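Local coordinates for protein amorpha-4,11-diene synthase (Artemisia annua, PDB 4GAX) that probably cyclises farnesyl diphosphate into sesquiterpene products with the help of bound metal ions, as plant terpene synthases do, at residues M75-L80 and L104-E109; I206-K211 and W215-R220; S431-K436 and R519-A524. One frame throughout, in Å; residues are numbered along the deposited sequence.

Interaction 1 (M75-L80 and L104-E109); sequences MKHANL and LQHIYE
His77, whose ring lies against Ile107 and His106, is gripped at both of its nitrogens: NE2 by the carbonyl oxygen of Leu71 at the end of helix 52-71, and ND1 by the hydroxyl of Tyr111. A carbonyl oxygen can only accept, which makes it likely that NE2 carries a hydrogen. With two anchors on opposite flanks the ring can hardly turn, and it stands at the start of helix 77-89 where that helix packs on helix 97-111, within the all-helical N-terminal domain of a plant terpene synthase. One face of the imidazole is taken by Ile107. The methyl CD1 sits 4.1 Å from the ring centroid and 24° off the normal, a CH-pi contact displaced toward the CG and ND1 side, with His77 CG at 3.9 Å from Ile107 CD1. The isoleucine reaches this spot because CG1 is anti to its own carbonyl carbon (chi1 -65°), which sends the long branch out toward helix 77-89 although CB itself does not point there.

The second ring, His106, comes in differently. Its plane is turned 89° from that of His77, with the centroids 5.8 Å apart, and His106 CE1 meets His77 CE1 at 4.1 Å; seen from His106, His77 CE1 lies at the ring edge near its plane. His77 NE2 and His106 ND1 are 4.5 Å apart, so a charge on one imidazole would probably make protonation of the other less favourable. His106 also touches Leu71, the residue that holds His77. Deeper in, Trp123 and Met127 of helix 120-129 press on Ile107, and Leu80, backed by Leu67 and Ala70, places CD2 4.2 Å from Ile107 CD1.

Interaction 2 (I206-K211 and W215-R220); sequences IQRALK and WKRLPR
The connection between helix 200-211 and helix 219-232 brings two arginines together around one carboxylate, Arg208 from the first helix and Arg217 from the turn before the second. Arg208 NH2 lies 3.1 Å from Arg217 NE and 3.4 Å from Arg217 NH2. All three are donors, so the closeness comes from a shared anion: Glu222 OE1 takes a salt bridge from Arg208 NH2 and another from Arg217 NE. The guanidinium planes are 39° apart, and Arg208 NH2 sits over one face of Arg217, 3.0 Å above that plane and toward its rim. Arg217 starts out extended, CG anti to its backbone N (chi1 -177°), then bends at chi3, which lays its flat group across the end of Arg208.

In this all-helical synthase the helix carrying Arg208 packs on helices 157-167 and 175-194, where Ala209 meets Leu161 and Ile206 meets Leu188. Trp215 instead turns to helix 519-535 and touches Ile526. A leucine in place of Arg217 would probably leave Glu222 OE1 short of one of its two arginine mates and Arg208 NH2 without the flat group beneath it. Arg208 is fixed further by Glu205, which pairs with NH1, and by Gln225, whose OE1 bonds to NH2.

Interaction 3 (S431-K436 and R519-A524); sequences SDIVTK and RPLLVA
The end of Ile433 comes to rest on the ring of Pro520, the two side chains slanting across each other: the isoleucine points at helix 519-535, and its CD1 lies against the pyrrolidine, 3.8 Å from Pro520 CB and equally far from CG, with CD scarcely farther. One methyl thus spans three ring carbons rather than touching a single atom. CG1 stands between the backbone N and the carbonyl carbon (chi1 71°), and the chain then runs out nearly straight, carrying CD1 to the helix. The same methyl lies 4.0 Å from Leu521 CG, so it settles where two consecutive residues of the first helical turn adjoin.

Leu521 answers from the other direction. Its side chain projects toward the loop and crosses Val434 at a slant, Leu521 CD1 meeting Val434 CG1 at 3.6 Å, the closest approach in the contact. The leucine is therefore held between Ile433 CD1 on its CG and Val434 CG1 at its tip, and Tyr427 and Met430 add to its surroundings; Tyr427 touches Val434 as well. The contact is entirely apolar, while polar bonds hold the backbone on each side at one point. Thr435 sits at the N-cap of helix 436-443, its OG1 bonded to Ala438 N, and Pro520 O accepts from Arg293 NH1.

Pro520 suits its place in the first turn, where a helix does not need the missing N-H. The arrangement is that of an interhelical loop, between helices 419-429 and 436-443, laid against the opening turn of a helix more than 80 residues further along the chain in the alpha-helical terpene synthase fold.

In the fold
Interaction 1 is the most peripheral, its centre about 27 Å from that of the chain, yet it is a buried helix-to-helix contact in which histidines mix with aliphatic groups. Interactions 2 and 3 sit nearer the middle, their centres about 13 and 15 Å from it, on opposite sides of the chain's centre, and both are only partly buried. Their chemistry diverges: interaction 2 is ionic, two cations sharing an anion, whereas interaction 3 is purely aliphatic. Helix 519-535 relates these two, since it supplies one segment of interaction 3 and receives Trp215 from interaction 2. None of the three touches another; interactions 2 and 3 come within about 6 Å at their nearest atoms.

Interaction 1 (M75-L80 and L104-E109)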
loop_
_atom_site.group_PDB
_atom_site.type_symbol
_atom_site.label_atom_id
_atom_site.label_comp_id
_atom_site.label_asym_id
_atom_site.label_seq_id
_atom_site.Cartn_x
_atom_site.Cartn_y
_atom_site.Cartn_z
ATOM N N MET A 75 -19.238 -12.936 -26.432
ATOM C CA MET A 75 -19.355 -14.239 -25.775
ATOM C C MET A 75 -18.144 -14.553 -24.884
ATOM O O MET A 75 -18.269 -15.256 -23.875
ATOM C CB MET A 75 -19.515 -15.349 -26.813
ATOM C CG MET A 75 -20.951 -15.755 -27.083
ATOM S SD MET A 75 -21.697 -16.596 -25.668
ATOM C CE MET A 75 -22.979 -15.424 -25.225
ATOM N N LYS A 76 -16.974 -14.034 -25.251
ATOM C CA LYS A 76 -15.759 -14.320 -24.480
ATOM C C LYS A 76 -15.423 -13.244 -23.444
ATOM O O LYS A 76 -14.341 -13.264 -22.845
ATOM C CB LYS A 76 -14.567 -14.561 -25.423
ATOM C CG LYS A 76 -14.634 -15.926 -26.147
ATOM C CD LYS A 76 -13.227 -16.454 -26.476
ATOM C CE LYS A 76 -12.755 -16.040 -27.878
ATOM N NZ LYS A 76 -11.571 -16.817 -28.369
ATOM N N HIS A 77 -16.340 -12.312 -23.206
ATOM C CA HIS A 77 -16.014 -11.240 -22.266
ATOM C C HIS A 77 -15.813 -11.710 -20.827
ATOM O O HIS A 77 -14.973 -11.165 -20.118
ATOM C CB HIS A 77 -17.011 -10.094 -22.348
ATOM C CG HIS A 77 -16.853 -9.260 -23.580
ATOM N ND1 HIS A 77 -17.736 -8.256 -23.918
ATOM C CD2 HIS A 77 -15.912 -9.279 -24.556
ATOM C CE1 HIS A 77 -17.335 -7.683 -25.047
ATOM N NE2 HIS A 77 -16.239 -8.287 -25.451
ATOM N N ALA A 78 -16.566 -12.717 -20.398
ATOM C CA ALA A 78 -16.352 -13.274 -19.070
ATOM C C ALA A 78 -14.944 -13.871 -18.993
ATOM O O ALA A 78 -14.239 -13.728 -17.987
ATOM C CB ALA A 78 -17.419 -14.335 -18.753
ATOM N N ASN A 79 -14.531 -14.547 -20.059
ATOM C CA ASN A 79 -13.186 -15.113 -20.097
ATOM C C ASN A 79 -12.129 -14.016 -20.123
ATOM O O ASN A 79 -11.019 -14.203 -19.625
ATOM C CB ASN A 79 -13.009 -16.049 -21.301
ATOM C CG ASN A 79 -13.790 -17.354 -21.151
ATOM O OD1 ASN A 79 -14.542 -17.540 -20.193
ATOM N ND2 ASN A 79 -13.613 -18.260 -22.106
ATOM N N LEU A 80 -12.467 -12.877 -20.721
ATOM C CA LEU A 80 -11.540 -11.749 -20.744
ATOM C C LEU A 80 -11.304 -11.221 -19.332
ATOM O O LEU A 80 -10.156 -10.921 -18.933
ATOM C CB LEU A 80 -12.070 -10.640 -21.664
ATOM C CG LEU A 80 -11.352 -9.273 -21.655
ATOM C CD1 LEU A 80 -9.894 -9.356 -22.064
ATOM C CD2 LEU A 80 -12.063 -8.317 -22.580
ATOM N N LEU A 104 -11.032 -2.958 -19.850
ATOM C CA LEU A 104 -11.988 -2.635 -18.790
ATOM C C LEU A 104 -12.859 -1.440 -19.152
ATOM O O LEU A 104 -14.048 -1.401 -18.799
ATOM C CB LEU A 104 -11.269 -2.407 -17.460
ATOM C CG LEU A 104 -10.542 -3.650 -16.934
ATOM C CD1 LEU A 104 -9.890 -3.346 -15.585
ATOM C CD2 LEU A 104 -11.484 -4.848 -16.800
ATOM N N GLN A 105 -12.282 -0.479 -19.876
ATOM C CA GLN A 105 -13.052 0.662 -20.365
ATOM C C GLN A 105 -14.154 0.174 -21.286
ATOM O O GLN A 105 -15.313 0.618 -21.206
ATOM C CB GLN A 105 -12.150 1.621 -21.144
ATOM C CG GLN A 105 -12.858 2.866 -21.648
ATOM C CD GLN A 105 -12.008 3.638 -22.644
ATOM O OE1 GLN A 105 -11.313 3.039 -23.469
ATOM N NE2 GLN A 105 -12.048 4.980 -22.567
ATOM N N HIS A 106 -13.784 -0.743 -22.173
ATOM C CA HIS A 106 -14.727 -1.264 -23.155
ATOM C C HIS A 106 -15.810 -2.102 -22.475
ATOM O O HIS A 106 -16.984 -2.067 -22.871
ATOM C CB HIS A 106 -13.988 -2.099 -24.192
ATOM C CG HIS A 106 -14.871 -2.598 -25.290
ATOM N ND1 HIS A 106 -15.339 -3.897 -25.332
ATOM C CD2 HIS A 106 -15.379 -1.975 -26.371
ATOM C CE1 HIS A 106 -16.093 -4.048 -26.404
ATOM N NE2 HIS A 106 -16.137 -2.903 -27.055
ATOM N N ILE A 107 -15.414 -2.858 -21.457
ATOM C CA ILE A 107 -16.377 -3.633 -20.664
ATOM C C ILE A 107 -17.355 -2.692 -19.966
ATOM O O ILE A 107 -18.578 -2.917 -19.974
ATOM C CB ILE A 107 -15.674 -4.504 -19.596
ATOM C CG1 ILE A 107 -14.814 -5.578 -20.263
ATOM C CG2 ILE A 107 -16.710 -5.202 -18.697
ATOM C CD1 ILE A 107 -15.600 -6.467 -21.204
ATOM N N TYR A 108 -16.818 -1.631 -19.369
ATOM C CA TYR A 108 -17.657 -0.659 -18.688
ATOM C C TYR A 108 -18.608 0.024 -19.671
ATOM O O TYR A 108 -19.804 0.171 -19.389
ATOM C CB TYR A 108 -16.825 0.363 -17.889
ATOM C CG TYR A 108 -17.697 1.234 -17.006
ATOM C CD1 TYR A 108 -18.407 0.684 -15.949
ATOM C CD2 TYR A 108 -17.845 2.595 -17.257
ATOM C CE1 TYR A 108 -19.230 1.466 -15.149
ATOM C CE2 TYR A 108 -18.657 3.389 -16.455
ATOM C CZ TYR A 108 -19.347 2.818 -15.405
ATOM O OH TYR A 108 -20.158 3.593 -14.604
ATOM N N GLU A 109 -18.096 0.425 -20.831
ATOM C CA GLU A 109 -18.955 1.067 -21.823
ATOM C C GLU A 109 -20.025 0.135 -22.401
ATOM O O GLU A 109 -21.126 0.576 -22.736
ATOM C CB GLU A 109 -18.119 1.645 -22.969
ATOM C CG GLU A 109 -17.186 2.776 -22.552
ATOM C CD GLU A 109 -16.154 3.113 -23.635
ATOM O OE1 GLU A 109 -16.131 2.415 -24.676
ATOM O OE2 GLU A 109 -15.367 4.073 -23.447
#

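Interaction 2 (I206-K211 and W215-R220)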
loop_
_atom_site.group_PDB
_atom_site.type_symbol
_atom_site.label_atom_id
_atom_site.label_comp_id
_atom_site.label_asym_id
_atom_site.label_seq_id
_atom_site.Cartn_x
_atom_site.Cartn_y
_atom_site.Cartn_z
ATOM N N ILE A 206 -7.998 -20.924 -0.159
ATOM C CA ILE A 206 -9.154 -20.402 0.582
ATOM C C ILE A 206 -8.704 -19.758 1.908
ATOM O O ILE A 206 -9.124 -18.666 2.260
ATOM C CB ILE A 206 -10.145 -21.520 0.902
ATOM C CG1 ILE A 206 -10.686 -22.119 -0.399
ATOM C CG2 ILE A 206 -11.290 -21.001 1.782
ATOM C CD1 ILE A 206 -11.469 -23.419 -0.189
ATOM N N GLN A 207 -7.845 -20.436 2.652
ATOM C CA GLN A 207 -7.465 -19.923 3.966
ATOM C C GLN A 207 -6.627 -18.647 3.871
ATOM O O GLN A 207 -6.746 -17.769 4.726
ATOM C CB GLN A 207 -6.777 -21.001 4.803
ATOM C CG GLN A 207 -7.565 -21.406 6.067
ATOM C CD GLN A 207 -8.120 -20.206 6.884
ATOM O OE1 GLN A 207 -7.453 -19.170 7.060
ATOM N NE2 GLN A 207 -9.349 -20.362 7.393
ATOM N N ARG A 208 -5.824 -18.495 2.821
ATOM C CA ARG A 208 -5.095 -17.225 2.684
ATOM C C ARG A 208 -6.074 -16.080 2.429
ATOM O O ARG A 208 -5.948 -15.015 3.027
ATOM C CB ARG A 208 -3.966 -17.263 1.633
ATOM C CG ARG A 208 -4.364 -17.653 0.218
ATOM C CD ARG A 208 -3.139 -17.646 -0.731
ATOM N NE ARG A 208 -2.617 -16.307 -0.912
ATOM C CZ ARG A 208 -2.817 -15.543 -1.984
ATOM N NH1 ARG A 208 -3.506 -15.980 -3.035
ATOM N NH2 ARG A 208 -2.310 -14.325 -2.007
ATOM N N ALA A 209 -7.067 -16.316 1.570
ATOM C CA ALA A 209 -8.091 -15.314 1.296
ATOM C C ALA A 209 -8.851 -14.924 2.566
ATOM O O ALA A 209 -9.103 -13.736 2.818
ATOM C CB ALA A 209 -9.054 -15.821 0.224
ATOM N N LEU A 210 -9.227 -15.924 3.360
ATOM C CA LEU A 210 -9.927 -15.669 4.620
ATOM C C LEU A 210 -9.070 -14.877 5.620
ATOM O O LEU A 210 -9.589 -14.051 6.384
ATOM C CB LEU A 210 -10.386 -16.993 5.244
ATOM C CG LEU A 210 -11.461 -17.759 4.462
ATOM C CD1 LEU A 210 -11.814 -19.072 5.162
ATOM C CD2 LEU A 210 -12.706 -16.904 4.266
ATOM N N LYS A 211 -7.763 -15.137 5.626
ATOM C CA LYS A 211 -6.837 -14.393 6.486
ATOM C C LYS A 211 -6.737 -12.919 6.062
ATOM O O LYS A 211 -6.704 -12.026 6.911
ATOM C CB LYS A 211 -5.449 -15.046 6.471
ATOM C CG LYS A 211 -4.533 -14.649 7.627
ATOM C CD LYS A 211 -3.709 -15.847 8.138
ATOM C CE LYS A 211 -4.578 -16.868 8.893
ATOM N NZ LYS A 211 -4.807 -18.156 8.149
ATOM N N TRP A 215 -8.064 -7.553 -2.039
ATOM C CA TRP A 215 -8.062 -6.088 -2.137
ATOM C C TRP A 215 -7.147 -5.448 -1.101
ATOM O O TRP A 215 -6.503 -4.431 -1.373
ATOM C CB TRP A 215 -9.489 -5.570 -1.984
ATOM C CG TRP A 215 -9.666 -4.053 -1.981
ATOM C CD1 TRP A 215 -10.365 -3.326 -1.057
ATOM C CD2 TRP A 215 -9.164 -3.098 -2.941
ATOM N NE1 TRP A 215 -10.326 -1.984 -1.373
ATOM C CE2 TRP A 215 -9.597 -1.818 -2.521
ATOM C CE3 TRP A 215 -8.379 -3.198 -4.095
ATOM C CZ2 TRP A 215 -9.279 -0.644 -3.221
ATOM C CZ3 TRP A 215 -8.065 -2.032 -4.794
ATOM C CH2 TRP A 215 -8.520 -0.771 -4.357
ATOM N N LYS A 216 -7.073 -6.054 0.082
ATOM C CA LYS A 216 -6.249 -5.508 1.157
ATOM C C LYS A 216 -4.765 -5.890 1.066
ATOM O O LYS A 216 -3.917 -5.226 1.661
ATOM C CB LYS A 216 -6.832 -5.893 2.534
ATOM C CG LYS A 216 -8.018 -5.000 2.934
ATOM C CD LYS A 216 -8.788 -5.508 4.149
ATOM C CE LYS A 216 -7.930 -5.548 5.396
ATOM N NZ LYS A 216 -7.048 -4.367 5.430
ATOM N N ARG A 217 -4.453 -6.963 0.340
ATOM C CA ARG A 217 -3.059 -7.394 0.166
ATOM C C ARG A 217 -2.387 -6.551 -0.924
ATOM O O ARG A 217 -2.964 -6.315 -1.999
ATOM C CB ARG A 217 -2.996 -8.880 -0.211
ATOM C CG ARG A 217 -1.566 -9.451 -0.347
ATOM C CD ARG A 217 -1.592 -10.992 -0.305
ATOM N NE ARG A 217 -2.831 -11.445 -0.907
ATOM C CZ ARG A 217 -3.783 -12.109 -0.268
ATOM N NH1 ARG A 217 -3.632 -12.454 1.003
ATOM N NH2 ARG A 217 -4.883 -12.430 -0.921
ATOM N N LEU A 218 -1.167 -6.094 -0.650
ATOM C CA LEU A 218 -0.411 -5.317 -1.629
ATOM C C LEU A 218 -0.200 -6.197 -2.869
ATOM O O LEU A 218 0.107 -7.379 -2.726
ATOM C CB LEU A 218 0.950 -4.953 -1.029
ATOM C CG LEU A 218 1.078 -3.603 -0.317
ATOM C CD1 LEU A 218 -0.247 -2.870 -0.195
ATOM C CD2 LEU A 218 1.742 -3.776 1.036
ATOM N N PRO A 219 -0.320 -5.617 -4.072
ATOM C CA PRO A 219 -0.226 -6.404 -5.313
ATOM C C PRO A 219 1.061 -7.209 -5.479
ATOM O O PRO A 219 0.980 -8.320 -5.986
ATOM C CB PRO A 219 -0.354 -5.357 -6.436
ATOM C CG PRO A 219 -0.361 -3.994 -5.745
ATOM C CD PRO A 219 -0.764 -4.228 -4.320
ATOM N N ARG A 220 2.216 -6.686 -5.069
ATOM C CA ARG A 220 3.463 -7.458 -5.210
ATOM C C ARG A 220 3.489 -8.648 -4.250
ATOM O O ARG A 220 4.055 -9.717 -4.551
ATOM C CB ARG A 220 4.690 -6.564 -4.971
ATOM C CG ARG A 220 6.042 -7.231 -5.273
ATOM C CD ARG A 220 6.171 -7.600 -6.749
ATOM N NE ARG A 220 7.540 -8.024 -7.061
ATOM C CZ ARG A 220 7.946 -8.467 -8.249
ATOM N NH1 ARG A 220 7.085 -8.570 -9.263
ATOM N NH2 ARG A 220 9.220 -8.813 -8.418
#

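Interaction 3 (S431-K436 and R519-A524)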
loop_
_atom_site.group_PDB
_atom_site.type_symbol
_atom_site.label_atom_id
_atom_site.label_comp_id
_atom_site.label_asym_id
_atom_site.label_seq_id
_atom_site.Cartn_x
_atom_site.Cartn_y
_atom_site.Cartn_z
ATOM N N SER A 431 6.387 13.262 -10.989
ATOM C CA SER A 431 6.197 14.609 -11.514
ATOM C C SER A 431 5.584 14.687 -12.917
ATOM O O SER A 431 4.906 15.668 -13.251
ATOM C CB SER A 431 7.536 15.350 -11.509
ATOM O OG SER A 431 8.580 14.462 -11.874
ATOM N N ASP A 432 5.831 13.675 -13.743
ATOM C CA ASP A 432 5.367 13.696 -15.136
ATOM C C ASP A 432 3.846 13.721 -15.287
ATOM O O ASP A 432 3.332 14.154 -16.323
ATOM C CB ASP A 432 5.928 12.498 -15.894
ATOM C CG ASP A 432 5.841 11.223 -15.090
ATOM O OD1 ASP A 432 6.172 11.263 -13.884
ATOM O OD2 ASP A 432 5.433 10.185 -15.655
ATOM N N ILE A 433 3.125 13.264 -14.265
ATOM C CA ILE A 433 1.665 13.188 -14.342
ATOM C C ILE A 433 0.919 14.059 -13.318
ATOM O O ILE A 433 -0.301 14.252 -13.425
ATOM C CB ILE A 433 1.153 11.728 -14.224
ATOM C CG1 ILE A 433 1.325 11.206 -12.797
ATOM C CG2 ILE A 433 1.853 10.821 -15.229
ATOM C CD1 ILE A 433 0.397 10.051 -12.463
ATOM N N VAL A 434 1.634 14.584 -12.327
ATOM C CA VAL A 434 0.990 15.455 -11.343
ATOM C C VAL A 434 0.386 16.702 -11.999
ATOM O O VAL A 434 0.998 17.324 -12.862
ATOM C CB VAL A 434 1.942 15.868 -10.197
ATOM C CG1 VAL A 434 2.231 14.688 -9.318
ATOM C CG2 VAL A 434 3.224 16.426 -10.749
ATOM N N THR A 435 -0.834 17.037 -11.595
ATOM C CA THR A 435 -1.514 18.230 -12.071
ATOM C C THR A 435 -1.550 19.238 -10.937
ATOM O O THR A 435 -1.331 18.874 -9.779
ATOM C CB THR A 435 -2.971 17.928 -12.455
ATOM O OG1 THR A 435 -3.638 17.321 -11.342
ATOM C CG2 THR A 435 -3.037 16.989 -13.655
ATOM N N LYS A 436 -1.846 20.496 -11.257
ATOM C CA LYS A 436 -2.065 21.493 -10.214
ATOM C C LYS A 436 -3.273 21.048 -9.389
ATOM O O LYS A 436 -3.330 21.265 -8.176
ATOM C CB LYS A 436 -2.307 22.877 -10.823
ATOM C CG LYS A 436 -2.083 24.047 -9.863
ATOM C CD LYS A 436 -2.461 25.382 -10.516
ATOM C CE LYS A 436 -1.864 26.584 -9.775
ATOM N NZ LYS A 436 -2.250 27.898 -10.388
ATOM N N ARG A 519 -5.145 8.775 -11.799
ATOM C CA ARG A 519 -5.272 7.408 -11.286
ATOM C C ARG A 519 -4.013 6.749 -10.723
ATOM O O ARG A 519 -4.092 6.064 -9.694
ATOM C CB ARG A 519 -5.926 6.476 -12.306
ATOM C CG ARG A 519 -7.257 5.977 -11.806
ATOM C CD ARG A 519 -7.873 4.914 -12.692
ATOM N NE ARG A 519 -7.333 3.589 -12.419
ATOM C CZ ARG A 519 -7.525 2.912 -11.289
ATOM N NH1 ARG A 519 -8.226 3.434 -10.284
ATOM N NH2 ARG A 519 -6.999 1.708 -11.160
ATOM N N PRO A 520 -2.859 6.920 -11.397
ATOM C CA PRO A 520 -1.693 6.200 -10.868
ATOM C C PRO A 520 -1.278 6.719 -9.497
ATOM O O PRO A 520 -0.657 5.967 -8.730
ATOM C CB PRO A 520 -0.595 6.469 -11.912
ATOM C CG PRO A 520 -1.344 6.792 -13.171
ATOM C CD PRO A 520 -2.580 7.531 -12.715
ATOM N N LEU A 521 -1.627 7.966 -9.188
ATOM C CA LEU A 521 -1.340 8.516 -7.858
ATOM C C LEU A 521 -2.374 8.035 -6.846
ATOM O O LEU A 521 -2.064 7.825 -5.655
ATOM C CB LEU A 521 -1.332 10.048 -7.910
ATOM C CG LEU A 521 -0.106 10.669 -8.582
ATOM C CD1 LEU A 521 -0.314 12.168 -8.755
ATOM C CD2 LEU A 521 1.143 10.392 -7.740
ATOM N N LEU A 522 -3.610 7.850 -7.315
ATOM C CA LEU A 522 -4.672 7.364 -6.435
ATOM C C LEU A 522 -4.331 5.933 -6.040
ATOM O O LEU A 522 -4.504 5.541 -4.869
ATOM C CB LEU A 522 -6.033 7.435 -7.137
ATOM C CG LEU A 522 -7.205 6.901 -6.313
ATOM C CD1 LEU A 522 -7.311 7.672 -5.013
ATOM C CD2 LEU A 522 -8.519 6.987 -7.095
ATOM N N VAL A 523 -3.824 5.166 -7.012
ATOM C CA VAL A 523 -3.430 3.777 -6.786
ATOM C C VAL A 523 -2.309 3.759 -5.746
ATOM O O VAL A 523 -2.314 2.924 -4.840
ATOM C CB VAL A 523 -2.988 3.079 -8.105
ATOM C CG1 VAL A 523 -2.246 1.753 -7.830
ATOM C CG2 VAL A 523 -4.203 2.853 -9.026
ATOM N N ALA A 524 -1.370 4.700 -5.862
ATOM C CA ALA A 524 -0.277 4.813 -4.889
ATOM C C ALA A 524 -0.828 5.084 -3.500
ATOM O O ALA A 524 -0.382 4.484 -2.532
ATOM C CB ALA A 524 0.698 5.939 -5.288
#